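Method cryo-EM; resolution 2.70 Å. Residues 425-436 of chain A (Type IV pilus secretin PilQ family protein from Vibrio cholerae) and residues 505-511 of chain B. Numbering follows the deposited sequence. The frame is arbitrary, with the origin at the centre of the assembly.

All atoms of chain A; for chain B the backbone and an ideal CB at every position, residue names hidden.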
ATOM      1  N   ARG A 425      36.130  -1.569  38.604  1.00 58.48           N
ATOM      2  CA  ARG A 425      35.619  -2.277  39.772  1.00 58.48           C
ATOM      3  C   ARG A 425      34.140  -1.984  39.935  1.00 58.48           C
ATOM      4  O   ARG A 425      33.634  -0.974  39.455  1.00 58.48           O
ATOM      5  CB  ARG A 425      36.312  -1.870  41.069  1.00 58.48           C
ATOM      6  CG  ARG A 425      37.752  -1.602  40.983  1.00 58.48           C
ATOM      7  CD  ARG A 425      38.111  -0.476  41.903  1.00 58.48           C
ATOM      8  NE  ARG A 425      37.563  -0.672  43.230  1.00 58.48           N
ATOM      9  CZ  ARG A 425      37.765   0.165  44.236  1.00 58.48           C
ATOM     10  NH1 ARG A 425      37.232  -0.073  45.424  1.00 58.48           N
ATOM     11  NH2 ARG A 425      38.503   1.246  44.050  1.00 58.48           N
ATOM     12  N   LEU A 426      33.467  -2.855  40.672  1.00 60.71           N
ATOM     13  CA  LEU A 426      32.057  -2.675  40.980  1.00 60.71           C
ATOM     14  C   LEU A 426      31.771  -3.300  42.330  1.00 60.71           C
ATOM     15  O   LEU A 426      32.467  -4.212  42.765  1.00 60.71           O
ATOM     16  CB  LEU A 426      31.163  -3.333  39.930  1.00 60.71           C
ATOM     17  CG  LEU A 426      31.143  -2.837  38.503  1.00 60.71           C
ATOM     18  CD1 LEU A 426      30.298  -3.762  37.703  1.00 60.71           C
ATOM     19  CD2 LEU A 426      30.582  -1.462  38.478  1.00 60.71           C
ATOM     20  N   ILE A 427      30.710  -2.821  42.968  1.00 64.07           N
ATOM     21  CA  ILE A 427      30.096  -3.500  44.103  1.00 64.07           C
ATOM     22  C   ILE A 427      28.615  -3.672  43.789  1.00 64.07           C
ATOM     23  O   ILE A 427      28.013  -2.812  43.145  1.00 64.07           O
ATOM     24  CB  ILE A 427      30.317  -2.743  45.429  1.00 64.07           C
ATOM     25  CG1 ILE A 427      31.793  -2.741  45.795  1.00 64.07           C
ATOM     26  CG2 ILE A 427      29.492  -3.329  46.559  1.00 64.07           C
ATOM     27  CD1 ILE A 427      32.140  -1.827  46.907  1.00 64.07           C
ATOM     28  N   THR A 428      28.040  -4.801  44.189  1.00 70.12           N
ATOM     29  CA  THR A 428      26.652  -5.107  43.851  1.00 70.12           C
ATOM     30  C   THR A 428      26.098  -6.106  44.861  1.00 70.12           C
ATOM     31  O   THR A 428      26.822  -6.611  45.719  1.00 70.12           O
ATOM     32  CB  THR A 428      26.540  -5.641  42.419  1.00 70.12           C
ATOM     33  OG1 THR A 428      25.164  -5.733  42.042  1.00 70.12           O
ATOM     34  CG2 THR A 428      27.181  -7.002  42.303  1.00 70.12           C
ATOM     35  N   THR A 429      24.806  -6.402  44.698  1.00 72.63           N
ATOM     36  CA  THR A 429      24.052  -7.346  45.565  1.00 72.63           C
ATOM     37  C   THR A 429      23.960  -8.706  44.860  1.00 72.63           C
ATOM     38  O   THR A 429      23.899  -8.717  43.621  1.00 72.63           O
ATOM     39  CB  THR A 429      22.647  -6.803  45.886  1.00 30.00           C
ATOM     40  OG1 THR A 429      22.760  -5.561  46.588  1.00 30.00           O
ATOM     41  CG2 THR A 429      21.941  -7.708  46.885  1.00 30.00           C
ATOM     42  N   ASN A 430      23.966  -9.802  45.628  1.00 75.14           N
ATOM     43  CA  ASN A 430      23.962 -11.152  45.085  1.00 75.14           C
ATOM     44  C   ASN A 430      22.806 -11.362  44.113  1.00 75.14           C
ATOM     45  O   ASN A 430      21.666 -10.998  44.396  1.00 75.14           O
ATOM     46  CB  ASN A 430      23.881 -12.153  46.237  1.00 75.14           C
ATOM     47  CG  ASN A 430      24.158 -13.570  45.809  1.00 75.14           C
ATOM     48  OD1 ASN A 430      24.920 -13.807  44.887  1.00 75.14           O
ATOM     49  ND2 ASN A 430      23.565 -14.521  46.501  1.00 75.14           N
ATOM     50  N   LYS A 431      23.120 -11.953  42.959  1.00 77.29           N
ATOM     51  CA  LYS A 431      22.155 -12.324  41.919  1.00 77.29           C
ATOM     52  C   LYS A 431      21.584 -11.110  41.190  1.00 77.29           C
ATOM     53  O   LYS A 431      20.499 -11.164  40.621  1.00 77.29           O
ATOM     54  CB  LYS A 431      21.019 -13.179  42.484  1.00 77.29           C
ATOM     55  CG  LYS A 431      21.413 -14.528  43.060  1.00 77.29           C
ATOM     56  CD  LYS A 431      21.802 -15.516  41.997  1.00 77.29           C
ATOM     57  CE  LYS A 431      20.783 -15.573  40.892  1.00 77.29           C
ATOM     58  NZ  LYS A 431      20.598 -16.948  40.375  1.00 77.29           N
ATOM     59  N   GLN A 432      22.344 -10.026  41.161  1.00 74.07           N
ATOM     60  CA  GLN A 432      21.851  -8.748  40.656  1.00 74.07           C
ATOM     61  C   GLN A 432      22.793  -8.172  39.603  1.00 74.07           C
ATOM     62  O   GLN A 432      24.005  -8.119  39.831  1.00 74.07           O
ATOM     63  CB  GLN A 432      21.690  -7.777  41.819  1.00 74.07           C
ATOM     64  CG  GLN A 432      20.639  -8.149  42.805  1.00 74.07           C
ATOM     65  CD  GLN A 432      19.270  -8.240  42.180  1.00 74.07           C
ATOM     66  OE1 GLN A 432      18.901  -7.422  41.333  1.00 74.07           O
ATOM     67  NE2 GLN A 432      18.501  -9.237  42.595  1.00 74.07           N
ATOM     68  N   PRO A 433      22.287  -7.741  38.443  1.00 69.13           N
ATOM     69  CA  PRO A 433      23.179  -7.328  37.350  1.00 69.13           C
ATOM     70  C   PRO A 433      23.704  -5.904  37.504  1.00 69.13           C
ATOM     71  O   PRO A 433      22.964  -4.979  37.836  1.00 69.13           O
ATOM     72  CB  PRO A 433      22.290  -7.448  36.106  1.00 69.13           C
ATOM     73  CG  PRO A 433      21.046  -8.121  36.560  1.00 69.13           C
ATOM     74  CD  PRO A 433      20.893  -7.818  37.996  1.00 69.13           C
ATOM     75  N   ALA A 434      24.993  -5.725  37.214  1.00 60.91           N
ATOM     76  CA  ALA A 434      25.603  -4.405  37.335  1.00 60.91           C
ATOM     77  C   ALA A 434      26.555  -4.169  36.169  1.00 60.91           C
ATOM     78  O   ALA A 434      27.055  -5.113  35.549  1.00 60.91           O
ATOM     79  CB  ALA A 434      26.324  -4.263  38.670  1.00 60.91           C
ATOM     80  N   TYR A 435      26.801  -2.890  35.875  1.00 56.15           N
ATOM     81  CA  TYR A 435      27.691  -2.508  34.782  1.00 56.15           C
ATOM     82  C   TYR A 435      28.405  -1.208  35.118  1.00 56.15           C
ATOM     83  O   TYR A 435      27.900  -0.381  35.869  1.00 56.15           O
ATOM     84  CB  TYR A 435      26.933  -2.368  33.452  1.00 56.15           C
ATOM     85  CG  TYR A 435      25.898  -1.283  33.469  1.00 56.15           C
ATOM     86  CD1 TYR A 435      26.227   0.011  33.117  1.00 56.15           C
ATOM     87  CD2 TYR A 435      24.581  -1.552  33.820  1.00 56.15           C
ATOM     88  CE1 TYR A 435      25.283   0.998  33.111  1.00 56.15           C
ATOM     89  CE2 TYR A 435      23.635  -0.570  33.812  1.00 56.15           C
ATOM     90  CZ  TYR A 435      23.992   0.704  33.461  1.00 56.15           C
ATOM     91  OH  TYR A 435      23.055   1.700  33.455  1.00 56.15           O
ATOM     92  N   ILE A 436      29.593  -1.038  34.542  1.00 53.91           N
ATOM     93  CA  ILE A 436      30.306   0.237  34.573  1.00 53.91           C
ATOM     94  C   ILE A 436      31.004   0.452  33.231  1.00 53.91           C
ATOM     95  O   ILE A 436      31.564  -0.488  32.657  1.00 53.91           O
ATOM     96  CB  ILE A 436      31.298   0.323  35.761  1.00 53.91           C
ATOM     97  CG1 ILE A 436      31.913   1.719  35.846  1.00 53.91           C
ATOM     98  CG2 ILE A 436      32.370  -0.733  35.688  1.00 53.91           C
ATOM     99  CD1 ILE A 436      32.630   1.998  37.100  1.00 53.91           C
TER
ATOM    100  N   UNK B 505      29.273   6.103  32.943  1.00 59.88           N
ATOM    101  CA  UNK B 505      27.999   5.655  33.479  1.00 59.88           C
ATOM    102  C   UNK B 505      28.208   4.548  34.493  1.00 59.88           C
ATOM    103  O   UNK B 505      29.095   3.713  34.356  1.00 59.88           O
ATOM    104  CB  UNK B 505      27.078   5.179  32.354  1.00 59.88           C
ATOM    105  N   UNK B 506      27.351   4.536  35.506  1.00 55.25           N
ATOM    106  CA  UNK B 506      27.317   3.440  36.460  1.00 55.25           C
ATOM    107  C   UNK B 506      25.887   3.278  36.947  1.00 55.25           C
ATOM    108  O   UNK B 506      25.195   4.255  37.247  1.00 55.25           O
ATOM    109  CB  UNK B 506      28.275   3.686  37.628  1.00 55.25           C
ATOM    110  N   UNK B 507      25.441   2.031  36.989  1.00 57.36           N
ATOM    111  CA  UNK B 507      24.120   1.688  37.463  1.00 57.36           C
ATOM    112  C   UNK B 507      24.136   0.460  38.343  1.00 57.36           C
ATOM    113  O   UNK B 507      24.698  -0.561  37.958  1.00 57.36           O
ATOM    114  CB  UNK B 507      23.175   1.470  36.280  1.00 57.36           C
ATOM    115  N   UNK B 508      23.528   0.534  39.521  1.00 64.93           N
ATOM    116  CA  UNK B 508      23.655  -0.550  40.488  1.00 64.93           C
ATOM    117  C   UNK B 508      22.459  -0.586  41.425  1.00 64.93           C
ATOM    118  O   UNK B 508      21.556   0.251  41.365  1.00 64.93           O
ATOM    119  CB  UNK B 508      24.949  -0.403  41.291  1.00 64.93           C
ATOM    120  N   UNK B 509      22.490  -1.573  42.312  1.00 72.12           N
ATOM    121  CA  UNK B 509      21.666  -1.612  43.512  1.00 72.12           C
ATOM    122  C   UNK B 509      22.583  -1.920  44.682  1.00 72.12           C
ATOM    123  O   UNK B 509      23.322  -2.901  44.641  1.00 72.12           O
ATOM    124  CB  UNK B 509      20.542  -2.644  43.395  1.00 72.12           C
ATOM    125  N   UNK B 510      22.560  -1.078  45.709  1.00 71.78           N
ATOM    126  CA  UNK B 510      23.446  -1.257  46.853  1.00 71.78           C
ATOM    127  C   UNK B 510      22.664  -1.140  48.154  1.00 71.78           C
ATOM    128  O   UNK B 510      21.508  -0.727  48.182  1.00 71.78           O
ATOM    129  CB  UNK B 510      24.582  -0.232  46.821  1.00 71.78           C
ATOM    130  N   UNK B 511      23.339  -1.498  49.243  1.00 71.61           N
ATOM    131  CA  UNK B 511      22.778  -1.553  50.589  1.00 71.61           C
ATOM    132  C   UNK B 511      23.773  -0.888  51.528  1.00 71.61           C
ATOM    133  O   UNK B 511      24.883  -1.389  51.705  1.00 71.61           O
ATOM    134  CB  UNK B 511      22.481  -2.991  51.019  1.00 71.61           C
TER

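Strand 505-511 of chain B runs antiparallel to strand 434-436 of chain A, with an angle of 163° between their directions. It crosses the direction of strand 425-429 at 63°. Between these two strands chain A makes a type II turn from Thr A429 to Gln A432. All seven chain B positions have extended backbone angles.

Position 505 has its CA-to-CB bond sideways to chain A. The ideal CB lies 4.6 Å from CE1 of Tyr A435, so the start of a side chain passes near the ring. Chain A offers no charge here. A long chain, aliphatic or charged, would suit. The residue is Arg B505. Its CB lies near the tyrosine ring, its end leads away, and NH2 is hydrogen-bonded elsewhere in the structure.

Position 506 pairs with Ile A436, CA to CA 4.8 Å, as an antiparallel non-hydrogen-bonded pair. Both side chains lie on the same face of the sheet. The ideal CB is 4.5 Å from CG1 of Ile A436, and Leu A426 borders the same space. Valine, isoleucine or leucine would suit this apolar setting. The residue is Ile B506. Its CD1 lies 3.9 Å from CD1 of Ile A436 and 4.2 Å from CD2 of Leu A426, so one methyl meets side chains from both chain A strands.

Position 507 is the most restrictive. It pairs with Tyr A435, and its CA-to-CB direction is on the face that carries the tyrosine side chain. The chi1 of Tyr A435 is 63° (p), and its ring lies against the strand. An ideal CB would sit 2.8 Å from OH of Tyr A435, a clash. The phi/psi of -138/129 does not demand glycine, so the ring sets the limit, and glycine fits. The residue is Gly B507. Its backbone N lies over one face of the ring.

Position 508 points sideways. Its ideal CB is 4.3 Å from O of Ile A427 and 4.9 Å from CB of Ala A434. A small or beta-branched residue would suit, such as alanine, serine, threonine or valine. The residue is Thr B508, chi1 59° (p). Its CG2 packs 4.2 Å from CB of Ala A434 and 4.0 Å from O of Ile A427.

Position 509 also starts sideways, with Thr A429 and Gln A432 nearby. Its ideal CB is 4.9 Å from OG1 of Thr A429. A polar chain of medium length would suit, though others could fit. The residue is Gln B509, extended with chi1 and chi2 both t. Its OE1 comes within 3.9 Å of OE1 of Gln A432. The backbone does more: OG1 of Thr A429 gives a weak hydrogen bond to O of Gln B509, at 3.3 Å.

Position 510 has no chain A atom within 5.5 Å of its ideal CB, so many residues would suit. It is Val B510, whose CG1 reaches 4.2 Å from O of Ile A427.

Position 511 is barely constrained by chain A. Its ideal CB is 5.1 Å from OG1 of Thr A429, so polar or apolar residues of several sizes would suit. It is Leu B511, which makes no close contact.

Chain B 505-511: RIGTQVL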
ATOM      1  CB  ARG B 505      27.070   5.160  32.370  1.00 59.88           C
ATOM      2  CG  ARG B 505      26.507   6.256  31.534  1.00 59.88           C
ATOM      3  CD  ARG B 505      25.826   5.759  30.293  1.00 59.88           C
ATOM      4  NE  ARG B 505      25.423   6.891  29.467  1.00 59.88           N
ATOM      5  CZ  ARG B 505      24.944   6.799  28.231  1.00 59.88           C
ATOM      6  NH1 ARG B 505      24.803   5.618  27.656  1.00 59.88           N
ATOM      7  NH2 ARG B 505      24.617   7.895  27.568  1.00 59.88           N
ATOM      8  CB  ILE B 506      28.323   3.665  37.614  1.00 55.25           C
ATOM      9  CG1 ILE B 506      28.378   2.445  38.518  1.00 55.25           C
ATOM     10  CG2 ILE B 506      27.998   4.896  38.414  1.00 55.25           C
ATOM     11  CD1 ILE B 506      29.516   2.462  39.446  1.00 55.25           C
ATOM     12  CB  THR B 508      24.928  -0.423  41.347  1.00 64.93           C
ATOM     13  OG1 THR B 508      24.933   0.816  42.064  1.00 64.93           O
ATOM     14  CG2 THR B 508      26.160  -0.518  40.511  1.00 64.93           C
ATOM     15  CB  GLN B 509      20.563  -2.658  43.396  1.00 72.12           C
ATOM     16  CG  GLN B 509      19.600  -2.638  44.550  1.00 72.12           C
ATOM     17  CD  GLN B 509      18.428  -3.556  44.339  1.00 72.12           C
ATOM     18  OE1 GLN B 509      18.277  -4.154  43.283  1.00 72.12           O
ATOM     19  NE2 GLN B 509      17.591  -3.675  45.346  1.00 72.12           N
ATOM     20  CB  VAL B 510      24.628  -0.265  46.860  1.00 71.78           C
ATOM     21  CG1 VAL B 510      25.525  -0.499  45.663  1.00 71.78           C
ATOM     22  CG2 VAL B 510      24.132   1.170  46.914  1.00 71.78           C
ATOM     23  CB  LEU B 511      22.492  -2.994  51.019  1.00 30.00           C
ATOM     24  CG  LEU B 511      22.465  -3.256  52.527  1.00 30.00           C
ATOM     25  CD1 LEU B 511      21.341  -2.473  53.188  1.00 30.00           C
ATOM     26  CD2 LEU B 511      22.326  -4.745  52.811  1.00 30.00           C
TER
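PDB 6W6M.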